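Putative LacI-family transcriptional regulator (Bacteroides fragilis, PDB 3GBV) probably regulates transcription by binding DNA, with a periplasmic-binding-protein-like domain that, as in LacI relatives, is likely to sense a small-molecule effector. Local coordinates at residues Glu33-Tyr38 with Ile43-Thr48; Ala64-Gln69 with Asp88-Leu93; Arg136-Phe141 with Ile159-Tyr164; Thr239-Gly244 with Glu289-Tyr294. All coordinates share one frame; numbering follows the deposited sequence.

Interaction 1: residues Glu33-Tyr38 with Ile43-Thr48; sequences EAVTTY and ISANIT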
loop_
_atom_site.group_PDB
_atom_site.type_symbol
_atom_site.label_atom_id
_atom_site.label_comp_id
_atom_site.label_asym_id
_atom_site.label_seq_id
_atom_site.Cartn_x
_atom_site.Cartn_y
_atom_site.Cartn_z
ATOM N N GLU A 33 7.125 -9.599 -17.691
ATOM C CA GLU A 33 6.614 -10.666 -16.850
ATOM C C GLU A 33 5.337 -11.228 -17.470
ATOM O O GLU A 33 5.097 -12.435 -17.418
ATOM C CB GLU A 33 6.335 -10.144 -15.442
ATOM C CG GLU A 33 5.799 -11.188 -14.460
ATOM C CD GLU A 33 6.761 -12.350 -14.243
ATOM O OE1 GLU A 33 7.961 -12.093 -13.975
ATOM O OE2 GLU A 33 6.315 -13.517 -14.334
ATOM N N ALA A 34 4.525 -10.355 -18.064
ATOM C CA ALA A 34 3.275 -10.785 -18.693
ATOM C C ALA A 34 3.528 -11.606 -19.958
ATOM O O ALA A 34 2.828 -12.581 -20.227
ATOM C CB ALA A 34 2.405 -9.574 -19.023
ATOM N N VAL A 35 4.522 -11.204 -20.739
ATOM C CA VAL A 35 4.849 -11.931 -21.954
ATOM C C VAL A 35 5.239 -13.371 -21.607
ATOM O O VAL A 35 4.720 -14.317 -22.190
ATOM C CB VAL A 35 6.004 -11.245 -22.712
ATOM C CG1 VAL A 35 6.443 -12.092 -23.904
ATOM C CG2 VAL A 35 5.551 -9.877 -23.186
ATOM N N THR A 36 6.132 -13.540 -20.638
ATOM C CA THR A 36 6.558 -14.882 -20.270
ATOM C C THR A 36 5.401 -15.700 -19.701
ATOM O O THR A 36 5.234 -16.869 -20.034
ATOM C CB THR A 36 7.718 -14.848 -19.248
ATOM O OG1 THR A 36 7.217 -14.477 -17.960
ATOM C CG2 THR A 36 8.773 -13.841 -19.682
ATOM N N THR A 37 4.595 -15.085 -18.848
ATOM C CA THR A 37 3.466 -15.791 -18.254
ATOM C C THR A 37 2.537 -16.380 -19.322
ATOM O O THR A 37 2.035 -17.494 -19.174
ATOM C CB THR A 37 2.641 -14.854 -17.342
ATOM O OG1 THR A 37 3.470 -14.370 -16.277
ATOM C CG2 THR A 37 1.451 -15.595 -16.748
ATOM N N TYR A 38 2.315 -15.636 -20.398
ATOM C CA TYR A 38 1.437 -16.094 -21.466
ATOM C C TYR A 38 2.181 -16.605 -22.695
ATOM O O TYR A 38 1.634 -16.624 -23.794
ATOM C CB TYR A 38 0.485 -14.969 -21.865
ATOM C CG TYR A 38 -0.383 -14.519 -20.719
ATOM C CD1 TYR A 38 -1.423 -15.321 -20.254
ATOM C CD2 TYR A 38 -0.144 -13.306 -20.073
ATOM C CE1 TYR A 38 -2.203 -14.926 -19.176
ATOM C CE2 TYR A 38 -0.915 -12.906 -18.995
ATOM C CZ TYR A 38 -1.943 -13.717 -18.552
ATOM O OH TYR A 38 -2.717 -13.319 -17.486
ATOM N N ILE A 43 2.889 -14.820 -27.578
ATOM C CA ILE A 43 2.644 -13.396 -27.772
ATOM C C ILE A 43 3.970 -12.662 -27.648
ATOM O O ILE A 43 4.881 -13.133 -26.969
ATOM C CB ILE A 43 1.697 -12.825 -26.696
ATOM C CG1 ILE A 43 2.304 -13.038 -25.308
ATOM C CG2 ILE A 43 0.334 -13.486 -26.794
ATOM C CD1 ILE A 43 1.567 -12.334 -24.198
ATOM N N SER A 44 4.080 -11.512 -28.302
ATOM C CA SER A 44 5.301 -10.724 -28.220
ATOM C C SER A 44 4.967 -9.249 -28.056
ATOM O O SER A 44 4.126 -8.693 -28.767
ATOM C CB SER A 44 6.180 -10.937 -29.460
ATOM O OG SER A 44 5.535 -10.524 -30.650
ATOM N N ALA A 45 5.627 -8.624 -27.093
ATOM C CA ALA A 45 5.415 -7.220 -26.819
ATOM C C ALA A 45 6.511 -6.427 -27.500
ATOM O O ALA A 45 7.692 -6.579 -27.172
ATOM C CB ALA A 45 5.451 -6.975 -25.329
ATOM N N ASN A 46 6.119 -5.595 -28.458
ATOM C CA ASN A 46 7.080 -4.773 -29.170
ATOM C C ASN A 46 7.093 -3.367 -28.581
ATOM O O ASN A 46 6.230 -2.533 -28.872
ATOM C CB ASN A 46 6.752 -4.725 -30.663
ATOM C CG ASN A 46 7.688 -3.817 -31.424
ATOM O OD1 ASN A 46 8.885 -3.771 -31.140
ATOM N ND2 ASN A 46 7.154 -3.094 -32.403
ATOM N N ILE A 47 8.089 -3.116 -27.744
ATOM C CA ILE A 47 8.226 -1.831 -27.095
ATOM C C ILE A 47 8.966 -0.832 -27.965
ATOM O O ILE A 47 10.059 -1.110 -28.449
ATOM C CB ILE A 47 9.000 -1.964 -25.772
ATOM C CG1 ILE A 47 8.317 -2.994 -24.868
ATOM C CG2 ILE A 47 9.090 -0.604 -25.091
ATOM C CD1 ILE A 47 9.065 -3.266 -23.575
ATOM N N THR A 48 8.358 0.325 -28.187
ATOM C CA THR A 48 9.023 1.371 -28.950
ATOM C C THR A 48 8.871 2.619 -28.114
ATOM O O THR A 48 7.834 2.832 -27.487
ATOM C CB THR A 48 8.396 1.626 -30.349
ATOM O OG1 THR A 48 7.149 2.316 -30.210
ATOM C CG2 THR A 48 8.179 0.323 -31.079
#
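Ala34 touches Ile43 only lightly, its backbone O lying 4.2 Å from Ile43 CD1, while its methyl turns to Phe259 and Ile262 of helix 254-270. One residue on, Val35 does most of the work for the helix. CG1 is anti to the backbone N (chi1 174°) and comes to 3.6 Å from Ile43 O; CG2, the other branch, goes further along the strand and meets Ala45 CB, also at 3.6 Å. The valine fork thus straddles two successive inward-facing residues of the strand. Thr36 and Thr37 stay off the strand and turn their hydroxyls back on the helix: both OG1 atoms, together with Thr37 N, converge on Glu33 O, so one carbonyl of the last turn takes three donors. Tyr38, just past the helix, offers CB to Ile43 CD1 at 3.7 Å. Its ring then leads away from the strand, and the Thr37 methyl CG2 sits over the centre of one face. Ile43 answers from the strand: CG1 stands between its own backbone N and carbonyl carbon (chi1 59°), which brings CD1 against both Tyr38 CB and Val35 CA, the latter 4.0 Å away. Helix and strand run nearly antiparallel at 164°, as usual for a helix and the strand that follows it in a beta-alpha-beta unit. Ser44, Asn46 and Thr48 direct their backbone hydrogen bonds to strand 9-16. No hydrogen bond crosses the contact, which therefore rests on van der Waals packing, mostly hydrocarbon, with shape rather than polar pairing as its basis.

Interaction 2: residues Ala64-Gln69 with Asp88-Leu93; sequences AVIEEQ and DALNEL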
loop_
_atom_site.group_PDB
_atom_site.type_symbol
_atom_site.label_atom_id
_atom_site.label_comp_id
_atom_site.label_asym_id
_atom_site.label_seq_id
_atom_site.Cartn_x
_atom_site.Cartn_y
_atom_site.Cartn_z
ATOM N N ALA A 64 4.898 4.339 -37.656
ATOM C CA ALA A 64 5.678 3.119 -37.791
ATOM C C ALA A 64 4.964 2.005 -37.035
ATOM O O ALA A 64 4.902 0.872 -37.505
ATOM C CB ALA A 64 7.085 3.320 -37.237
ATOM N N VAL A 65 4.420 2.336 -35.865
ATOM C CA VAL A 65 3.697 1.355 -35.057
ATOM C C VAL A 65 2.460 0.878 -35.799
ATOM O O VAL A 65 2.203 -0.321 -35.892
ATOM C CB VAL A 65 3.245 1.940 -33.703
ATOM C CG1 VAL A 65 2.385 0.922 -32.958
ATOM C CG2 VAL A 65 4.454 2.309 -32.866
ATOM N N ILE A 66 1.691 1.824 -36.319
ATOM C CA ILE A 66 0.486 1.488 -37.062
ATOM C C ILE A 66 0.855 0.630 -38.271
ATOM O O ILE A 66 0.157 -0.326 -38.607
ATOM C CB ILE A 66 -0.243 2.766 -37.540
ATOM C CG1 ILE A 66 -0.835 3.497 -36.336
ATOM C CG2 ILE A 66 -1.338 2.412 -38.532
ATOM C CD1 ILE A 66 -1.427 4.846 -36.664
ATOM N N GLU A 67 1.968 0.970 -38.913
ATOM C CA GLU A 67 2.413 0.233 -40.086
ATOM C C GLU A 67 3.000 -1.143 -39.778
ATOM O O GLU A 67 3.346 -1.894 -40.686
ATOM C CB GLU A 67 3.396 1.089 -40.891
ATOM C CG GLU A 67 2.682 2.067 -41.823
ATOM C CD GLU A 67 3.603 3.128 -42.390
ATOM O OE1 GLU A 67 4.811 2.849 -42.539
ATOM O OE2 GLU A 67 3.112 4.237 -42.698
ATOM N N GLU A 68 3.102 -1.476 -38.496
ATOM C CA GLU A 68 3.605 -2.786 -38.097
ATOM C C GLU A 68 2.425 -3.746 -38.008
ATOM O O GLU A 68 2.604 -4.945 -37.811
ATOM C CB GLU A 68 4.328 -2.704 -36.751
ATOM C CG GLU A 68 5.779 -2.270 -36.874
ATOM C CD GLU A 68 6.341 -1.681 -35.590
ATOM O OE1 GLU A 68 7.327 -2.237 -35.057
ATOM O OE2 GLU A 68 5.806 -0.654 -35.116
ATOM N N GLN A 69 1.217 -3.206 -38.158
ATOM C CA GLN A 69 -0.012 -3.997 -38.112
ATOM C C GLN A 69 -0.130 -4.833 -36.831
ATOM O O GLN A 69 -0.277 -6.049 -36.890
ATOM C CB GLN A 69 -0.070 -4.939 -39.322
ATOM C CG GLN A 69 0.390 -4.321 -40.642
ATOM C CD GLN A 69 0.515 -5.353 -41.754
ATOM O OE1 GLN A 69 -0.482 -5.905 -42.220
ATOM N NE2 GLN A 69 1.744 -5.624 -42.176
ATOM N N ASP A 88 -7.276 7.804 -33.955
ATOM C CA ASP A 88 -8.273 7.709 -35.025
ATOM C C ASP A 88 -7.865 6.582 -35.969
ATOM O O ASP A 88 -8.701 5.806 -36.445
ATOM C CB ASP A 88 -8.376 9.015 -35.823
ATOM C CG ASP A 88 -9.238 10.053 -35.135
ATOM O OD1 ASP A 88 -10.109 9.667 -34.326
ATOM O OD2 ASP A 88 -9.058 11.256 -35.421
ATOM N N ALA A 89 -6.565 6.492 -36.224
ATOM C CA ALA A 89 -6.030 5.468 -37.108
ATOM C C ALA A 89 -6.189 4.077 -36.504
ATOM O O ALA A 89 -6.436 3.114 -37.225
ATOM C CB ALA A 89 -4.555 5.752 -37.402
ATOM N N LEU A 90 -6.039 3.964 -35.187
ATOM C CA LEU A 90 -6.190 2.672 -34.537
ATOM C C LEU A 90 -7.651 2.228 -34.587
ATOM O O LEU A 90 -7.942 1.068 -34.878
ATOM C CB LEU A 90 -5.696 2.729 -33.084
ATOM C CG LEU A 90 -4.182 2.903 -32.855
ATOM C CD1 LEU A 90 -3.890 2.868 -31.358
ATOM C CD2 LEU A 90 -3.392 1.809 -33.572
ATOM N N ASN A 91 -8.572 3.146 -34.306
ATOM C CA ASN A 91 -9.991 2.804 -34.348
ATOM C C ASN A 91 -10.363 2.422 -35.772
ATOM O O ASN A 91 -11.014 1.405 -36.010
ATOM C CB ASN A 91 -10.865 3.981 -33.904
ATOM C CG ASN A 91 -10.713 4.301 -32.430
ATOM O OD1 ASN A 91 -10.732 3.412 -31.584
ATOM N ND2 ASN A 91 -10.579 5.582 -32.114
ATOM N N GLU A 92 -9.935 3.243 -36.722
ATOM C CA GLU A 92 -10.233 2.989 -38.118
ATOM C C GLU A 92 -9.754 1.608 -38.560
ATOM O O GLU A 92 -10.397 0.954 -39.377
ATOM C CB GLU A 92 -9.613 4.082 -39.001
ATOM C CG GLU A 92 -9.644 3.744 -40.485
ATOM C CD GLU A 92 -9.594 4.969 -41.372
ATOM O OE1 GLU A 92 -10.571 5.753 -41.344
ATOM O OE2 GLU A 92 -8.582 5.145 -42.094
ATOM N N LEU A 93 -8.630 1.161 -38.014
ATOM C CA LEU A 93 -8.086 -0.146 -38.369
ATOM C C LEU A 93 -8.639 -1.269 -37.499
ATOM O O LEU A 93 -8.341 -2.443 -37.721
ATOM C CB LEU A 93 -6.562 -0.128 -38.259
ATOM C CG LEU A 93 -5.824 0.720 -39.290
ATOM C CD1 LEU A 93 -4.343 0.798 -38.932
ATOM C CD2 LEU A 93 -6.022 0.108 -40.670
#
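No ring, amide or other flat group enters this contact, so it has neither faces nor edges to assign: Ile66 alone, with its branched chain, meets the aliphatic side chains of Ala89, Leu90 and Leu93. Each part of the isoleucine has its own partner. CG2 is anti to the backbone N and meets Leu93 CD1 at 3.4 Å. The longer arm leaves beside the backbone N (chi1 -69°) and runs out extended, so that its terminal CD1 presses on Ala89 CB at 3.3 Å; both approaches are tighter than usual for carbon pairs. Midway along the arm, CG1 rests more loosely against Leu90 CD2, 4.1 Å away. Leu90 is buried and also packs on Tyr97 of strand 97-100, whereas Leu93 lies at the exposed margin. Ala89 and Leu93 are one helical turn apart, with Leu90 beside them, so the isoleucine packs against three residues on one side of helix 84-93. Helix 55-66 ends here in a type I turn from Ile66 to Gln69, where phi becomes positive. Two neighbouring helices packed over the same parallel sheet, linked through strand 72-75, are characteristic of the Rossmann-like lobe of periplasmic-binding-protein folds.

Interaction 3: residues Arg136-Phe141 with Ile159-Tyr164; sequences REIVIF and IGFRQY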
loop_
_atom_site.group_PDB
_atom_site.type_symbol
_atom_site.label_atom_id
_atom_site.label_comp_id
_atom_site.label_asym_id
_atom_site.label_seq_id
_atom_site.Cartn_x
_atom_site.Cartn_y
_atom_site.Cartn_z
ATOM N N ARG A 136 1.968 28.969 6.420
ATOM C CA ARG A 136 1.286 30.002 5.661
ATOM C C ARG A 136 1.338 29.734 4.156
ATOM O O ARG A 136 0.451 30.155 3.407
ATOM C CB ARG A 136 1.898 31.369 5.986
ATOM C CG ARG A 136 1.735 31.801 7.450
ATOM C CD ARG A 136 0.328 32.325 7.760
ATOM N NE ARG A 136 -0.718 31.297 7.704
ATOM C CZ ARG A 136 -1.034 30.466 8.700
ATOM N NH1 ARG A 136 -0.389 30.518 9.858
ATOM N NH2 ARG A 136 -2.008 29.579 8.537
ATOM N N GLU A 137 2.371 29.027 3.715
ATOM C CA GLU A 137 2.509 28.722 2.298
ATOM C C GLU A 137 3.114 27.355 2.061
ATOM O O GLU A 137 3.780 26.795 2.927
ATOM C CB GLU A 137 3.414 29.746 1.605
ATOM C CG GLU A 137 2.974 31.183 1.693
ATOM C CD GLU A 137 3.996 32.124 1.082
ATOM O OE1 GLU A 137 5.125 32.202 1.611
ATOM O OE2 GLU A 137 3.678 32.781 0.069
ATOM N N ILE A 138 2.879 26.833 0.866
ATOM C CA ILE A 138 3.436 25.554 0.446
ATOM C C ILE A 138 3.725 25.753 -1.028
ATOM O O ILE A 138 3.253 26.725 -1.632
ATOM C CB ILE A 138 2.442 24.378 0.667
ATOM C CG1 ILE A 138 1.121 24.626 -0.070
ATOM C CG2 ILE A 138 2.177 24.204 2.153
ATOM C CD1 ILE A 138 1.120 24.185 -1.527
ATOM N N VAL A 139 4.508 24.868 -1.621
ATOM C CA VAL A 139 4.820 25.037 -3.027
ATOM C C VAL A 139 4.716 23.760 -3.832
ATOM O O VAL A 139 5.052 22.678 -3.357
ATOM C CB VAL A 139 6.234 25.628 -3.212
ATOM C CG1 VAL A 139 7.266 24.721 -2.557
ATOM C CG2 VAL A 139 6.536 25.815 -4.697
ATOM N N ILE A 140 4.230 23.908 -5.056
ATOM C CA ILE A 140 4.111 22.802 -5.988
ATOM C C ILE A 140 5.322 22.903 -6.906
ATOM O O ILE A 140 5.594 23.973 -7.453
ATOM C CB ILE A 140 2.858 22.928 -6.875
ATOM C CG1 ILE A 140 1.593 22.839 -6.022
ATOM C CG2 ILE A 140 2.891 21.849 -7.954
ATOM C CD1 ILE A 140 0.336 23.170 -6.775
ATOM N N PHE A 141 6.045 21.800 -7.070
ATOM C CA PHE A 141 7.210 21.766 -7.941
ATOM C C PHE A 141 6.841 21.074 -9.250
ATOM O O PHE A 141 6.260 19.978 -9.246
ATOM C CB PHE A 141 8.352 20.990 -7.282
ATOM C CG PHE A 141 8.954 21.679 -6.094
ATOM C CD1 PHE A 141 9.833 22.752 -6.264
ATOM C CD2 PHE A 141 8.644 21.261 -4.803
ATOM C CE1 PHE A 141 10.395 23.400 -5.160
ATOM C CE2 PHE A 141 9.198 21.901 -3.694
ATOM C CZ PHE A 141 10.075 22.971 -3.872
ATOM N N ILE A 159 -5.441 19.510 -9.788
ATOM C CA ILE A 159 -6.793 20.020 -9.593
ATOM C C ILE A 159 -7.425 19.452 -8.315
ATOM O O ILE A 159 -8.119 20.164 -7.581
ATOM C CB ILE A 159 -7.692 19.682 -10.814
ATOM C CG1 ILE A 159 -7.248 20.512 -12.023
ATOM C CG2 ILE A 159 -9.150 19.976 -10.501
ATOM C CD1 ILE A 159 -7.982 20.157 -13.307
ATOM N N GLY A 160 -7.187 18.173 -8.050
ATOM C CA GLY A 160 -7.744 17.561 -6.855
ATOM C C GLY A 160 -7.045 18.112 -5.628
ATOM O O GLY A 160 -7.632 18.251 -4.549
ATOM N N PHE A 161 -5.768 18.425 -5.806
ATOM C CA PHE A 161 -4.954 18.977 -4.737
ATOM C C PHE A 161 -5.509 20.350 -4.325
ATOM O O PHE A 161 -5.741 20.621 -3.144
ATOM C CB PHE A 161 -3.517 19.123 -5.230
ATOM C CG PHE A 161 -2.586 19.721 -4.217
ATOM C CD1 PHE A 161 -1.990 18.919 -3.250
ATOM C CD2 PHE A 161 -2.306 21.081 -4.221
ATOM C CE1 PHE A 161 -1.128 19.453 -2.301
ATOM C CE2 PHE A 161 -1.438 21.630 -3.270
ATOM C CZ PHE A 161 -0.850 20.810 -2.311
ATOM N N ARG A 162 -5.729 21.211 -5.314
ATOM C CA ARG A 162 -6.238 22.543 -5.044
ATOM C C ARG A 162 -7.645 22.506 -4.454
ATOM O O ARG A 162 -8.009 23.375 -3.658
ATOM C CB ARG A 162 -6.222 23.383 -6.326
ATOM C CG ARG A 162 -4.820 23.664 -6.890
ATOM C CD ARG A 162 -4.901 24.349 -8.258
ATOM N NE ARG A 162 -3.590 24.498 -8.895
ATOM C CZ ARG A 162 -2.645 25.362 -8.523
ATOM N NH1 ARG A 162 -2.837 26.194 -7.507
ATOM N NH2 ARG A 162 -1.488 25.376 -9.160
ATOM N N GLN A 163 -8.438 21.503 -4.827
ATOM C CA GLN A 163 -9.788 21.412 -4.291
ATOM C C GLN A 163 -9.722 21.184 -2.787
ATOM O O GLN A 163 -10.415 21.851 -2.016
ATOM C CB GLN A 163 -10.570 20.269 -4.938
ATOM C CG GLN A 163 -12.063 20.333 -4.644
ATOM C CD GLN A 163 -12.838 19.168 -5.233
ATOM O OE1 GLN A 163 -12.648 18.798 -6.402
ATOM N NE2 GLN A 163 -13.728 18.585 -4.430
ATOM N N TYR A 164 -8.888 20.232 -2.375
ATOM C CA TYR A 164 -8.731 19.932 -0.959
ATOM C C TYR A 164 -8.246 21.180 -0.219
ATOM O O TYR A 164 -8.744 21.513 0.859
ATOM C CB TYR A 164 -7.711 18.810 -0.743
ATOM C CG TYR A 164 -7.561 18.415 0.713
ATOM C CD1 TYR A 164 -8.249 17.311 1.236
ATOM C CD2 TYR A 164 -6.759 19.166 1.580
ATOM C CE1 TYR A 164 -8.140 16.966 2.584
ATOM C CE2 TYR A 164 -6.651 18.837 2.926
ATOM C CZ TYR A 164 -7.344 17.734 3.418
ATOM O OH TYR A 164 -7.256 17.401 4.741
#
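In the beta-alpha-beta unit made by strand 137-144, helix 152-168 and strand 173-180, Ile138 and Ile140 on the strand face Phe161 and Arg162 on the helix. The two isoleucines are alternate strand residues that point to the same side, and each sends out its CD1. Ile138 CD1 comes to the rim of the Phe161 ring close to the ring plane, 4.0 Å from CZ and equally 4.0 Å from CE2, so the methyl abuts the far edge instead of lying over a face. Phe161 reaches it because CG is anti to the backbone N (chi1 178°), which throws the ring straight out from the helix toward the strand. Ile140 CD1 approaches the same ring obliquely, with CE2 at 4.2 Å. The short segments run nearly antiparallel, 173° between their directions, and their axes are 11.9 Å apart: the helix carries the chain back across the sheet of the second lobe in a beta-alpha-beta crossover, and large side chains bridge the space. Around them, Ala125 and Met129 of helix 117-131 close in on Phe161 and Ile138 respectively. Arg162 joins from the flank. Its chain is extended from CG to NE, which lays one face of the guanidinium across Ile140 CD1, the methyl lying 3.7 Å from NH2 and displaced toward the rim of the group. The charge itself is met elsewhere: NH2 forms salt bridges with Glu158, one helical turn earlier, and with Glu176 on strand 173-180, which would hold the guanidinium in position while one flat face rests on the isoleucine methyl.

Interaction 4: residues Thr239-Gly244 with Glu289-Tyr294; sequences TCLKEG and ENIDYY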
loop_
_atom_site.group_PDB
_atom_site.type_symbol
_atom_site.label_atom_id
_atom_site.label_comp_id
_atom_site.label_asym_id
_atom_site.label_seq_id
_atom_site.Cartn_x
_atom_site.Cartn_y
_atom_site.Cartn_z
ATOM N N THR A 239 15.854 6.764 -2.001
ATOM C CA THR A 239 17.047 7.187 -1.269
ATOM C C THR A 239 16.741 8.494 -0.541
ATOM O O THR A 239 17.080 8.649 0.637
ATOM C CB THR A 239 18.250 7.404 -2.231
ATOM O OG1 THR A 239 18.617 6.152 -2.819
ATOM C CG2 THR A 239 19.464 7.966 -1.480
ATOM N N CYS A 240 16.088 9.423 -1.238
ATOM C CA CYS A 240 15.733 10.707 -0.642
ATOM C C CYS A 240 14.730 10.478 0.463
ATOM O O CYS A 240 14.682 11.238 1.427
ATOM C CB CYS A 240 15.121 11.655 -1.675
ATOM S SG CYS A 240 16.252 12.210 -2.960
ATOM N N LEU A 241 13.911 9.438 0.305
ATOM C CA LEU A 241 12.905 9.092 1.300
ATOM C C LEU A 241 13.619 8.611 2.556
ATOM O O LEU A 241 13.266 8.980 3.683
ATOM C CB LEU A 241 11.992 7.973 0.786
ATOM C CG LEU A 241 10.959 7.473 1.802
ATOM C CD1 LEU A 241 9.916 8.562 2.076
ATOM C CD2 LEU A 241 10.290 6.211 1.273
ATOM N N LYS A 242 14.630 7.779 2.354
ATOM C CA LYS A 242 15.378 7.241 3.475
ATOM C C LYS A 242 16.297 8.256 4.131
ATOM O O LYS A 242 16.601 8.129 5.306
ATOM C CB LYS A 242 16.169 6.010 3.030
ATOM C CG LYS A 242 15.316 4.757 3.003
ATOM C CD LYS A 242 16.020 3.590 2.348
ATOM C CE LYS A 242 15.249 2.305 2.606
ATOM N NZ LYS A 242 15.725 1.152 1.794
ATOM N N GLU A 243 16.722 9.270 3.382
ATOM C CA GLU A 243 17.613 10.300 3.920
ATOM C C GLU A 243 16.863 11.443 4.585
ATOM O O GLU A 243 17.458 12.241 5.303
ATOM C CB GLU A 243 18.512 10.854 2.815
ATOM C CG GLU A 243 19.243 9.766 2.063
ATOM C CD GLU A 243 20.713 10.055 1.873
ATOM O OE1 GLU A 243 21.446 10.084 2.888
ATOM O OE2 GLU A 243 21.133 10.249 0.708
ATOM N N GLY A 244 15.561 11.536 4.337
ATOM C CA GLY A 244 14.783 12.586 4.966
ATOM C C GLY A 244 14.385 13.805 4.154
ATOM O O GLY A 244 13.615 14.615 4.645
ATOM N N GLU A 289 9.652 4.315 7.271
ATOM C CA GLU A 289 9.360 3.192 8.145
ATOM C C GLU A 289 8.610 1.993 7.562
ATOM O O GLU A 289 8.499 0.967 8.230
ATOM C CB GLU A 289 8.610 3.668 9.388
ATOM C CG GLU A 289 9.388 4.586 10.321
ATOM C CD GLU A 289 9.517 5.989 9.780
ATOM O OE1 GLU A 289 8.557 6.456 9.128
ATOM O OE2 GLU A 289 10.568 6.625 10.016
ATOM N N ASN A 290 8.072 2.103 6.348
ATOM C CA ASN A 290 7.372 0.957 5.774
ATOM C C ASN A 290 7.810 0.629 4.348
ATOM O O ASN A 290 7.394 -0.385 3.779
ATOM C CB ASN A 290 5.846 1.160 5.824
ATOM C CG ASN A 290 5.328 2.144 4.774
ATOM O OD1 ASN A 290 4.123 2.170 4.485
ATOM N ND2 ASN A 290 6.220 2.958 4.210
ATOM N N ILE A 291 8.675 1.473 3.787
ATOM C CA ILE A 291 9.137 1.269 2.426
ATOM C C ILE A 291 9.777 -0.092 2.178
ATOM O O ILE A 291 9.575 -0.671 1.115
ATOM C CB ILE A 291 10.134 2.382 1.971
ATOM C CG1 ILE A 291 10.466 2.212 0.489
ATOM C CG2 ILE A 291 11.433 2.288 2.740
ATOM C CD1 ILE A 291 9.276 2.333 -0.434
ATOM N N ASP A 292 10.530 -0.618 3.144
ATOM C CA ASP A 292 11.189 -1.911 2.934
ATOM C C ASP A 292 10.262 -3.131 2.956
ATOM O O ASP A 292 10.655 -4.227 2.554
ATOM C CB ASP A 292 12.330 -2.106 3.945
ATOM C CG ASP A 292 13.396 -1.008 3.854
ATOM O OD1 ASP A 292 13.633 -0.471 2.745
ATOM O OD2 ASP A 292 14.007 -0.686 4.895
ATOM N N TYR A 293 9.026 -2.942 3.396
ATOM C CA TYR A 293 8.083 -4.044 3.464
ATOM C C TYR A 293 6.986 -3.981 2.402
ATOM O O TYR A 293 6.073 -4.806 2.385
ATOM C CB TYR A 293 7.490 -4.085 4.865
ATOM C CG TYR A 293 8.554 -4.354 5.890
ATOM C CD1 TYR A 293 9.006 -5.656 6.117
ATOM C CD2 TYR A 293 9.172 -3.303 6.580
ATOM C CE1 TYR A 293 10.041 -5.910 6.995
ATOM C CE2 TYR A 293 10.222 -3.549 7.467
ATOM C CZ TYR A 293 10.648 -4.853 7.670
ATOM O OH TYR A 293 11.665 -5.122 8.554
ATOM N N TYR A 294 7.098 -3.004 1.510
ATOM C CA TYR A 294 6.141 -2.814 0.419
ATOM C C TYR A 294 6.590 -3.641 -0.780
ATOM O O TYR A 294 7.782 -3.726 -1.065
ATOM C CB TYR A 294 6.101 -1.336 0.018
ATOM C CG TYR A 294 5.172 -0.994 -1.123
ATOM C CD1 TYR A 294 3.818 -0.730 -0.899
ATOM C CD2 TYR A 294 5.651 -0.892 -2.423
ATOM C CE1 TYR A 294 2.972 -0.367 -1.943
ATOM C CE2 TYR A 294 4.814 -0.534 -3.472
ATOM C CZ TYR A 294 3.481 -0.273 -3.225
ATOM O OH TYR A 294 2.654 0.076 -4.254
#
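Lys242 and Asp292 slant across one another at the outer rim of this contact, while Leu241 and Ile291 do the same deeper in. The lysine chain is extended beyond CG and runs past Ile291 at roughly a right angle, with CE 3.8 Å from Ile291 CG2; that methyl stands between its own backbone N and carbonyl carbon, the position from which it can meet the passing chain. Beyond it, NZ forms a hydrogen-bonded salt bridge with Asp292 OD1 at 2.8 Å; OD1 accepts through its syn lone pair, on the side of the other carboxylate oxygen. Both charged residues are exposed, so solvent probably weakens this attraction. Beneath the bridge, Leu241 has CG anti to the backbone N (chi1 176°) and directs CD2 against the flank of Ile291, 3.9 Å from CB and 4.1 Å from CG1. Here the loop after strand 284-286, near the end of the modelled chain, lies against the last turn of helix 235-243 in the second lobe of the periplasmic-binding-protein fold. Leu249 on strand 246-251 backs Leu241, and Leu286 and Leu233 back Ile291, making a small apolar floor under the ion pair. The loop also faces the dimer partner: Glu289 forms a salt bridge with Arg126 of the second subunit, and Gln119 of that subunit donates a hydrogen bond to Glu289 O.

Overall arrangement
Interactions 1 and 3 are the buried ones, each seating a helix on a strand of its own beta-alpha-beta unit, but in different lobes, their centres about 39 Å apart on opposite sides of the chain's centre. Interaction 1 is mostly aliphatic, with no hydrogen bond across it; interaction 3 adds an aromatic ring and an arginine. Interactions 2 and 4 are partly buried: the first packs helix on helix without charges, the second crowns an apolar pair with a surface salt bridge. Interactions 1 and 2 share a lobe and touch, Thr48 packing on Val65, strand 43-50 leading directly to helix 55-66. Interaction 4, in the lobe of interaction 3, is the contact that borders the second subunit.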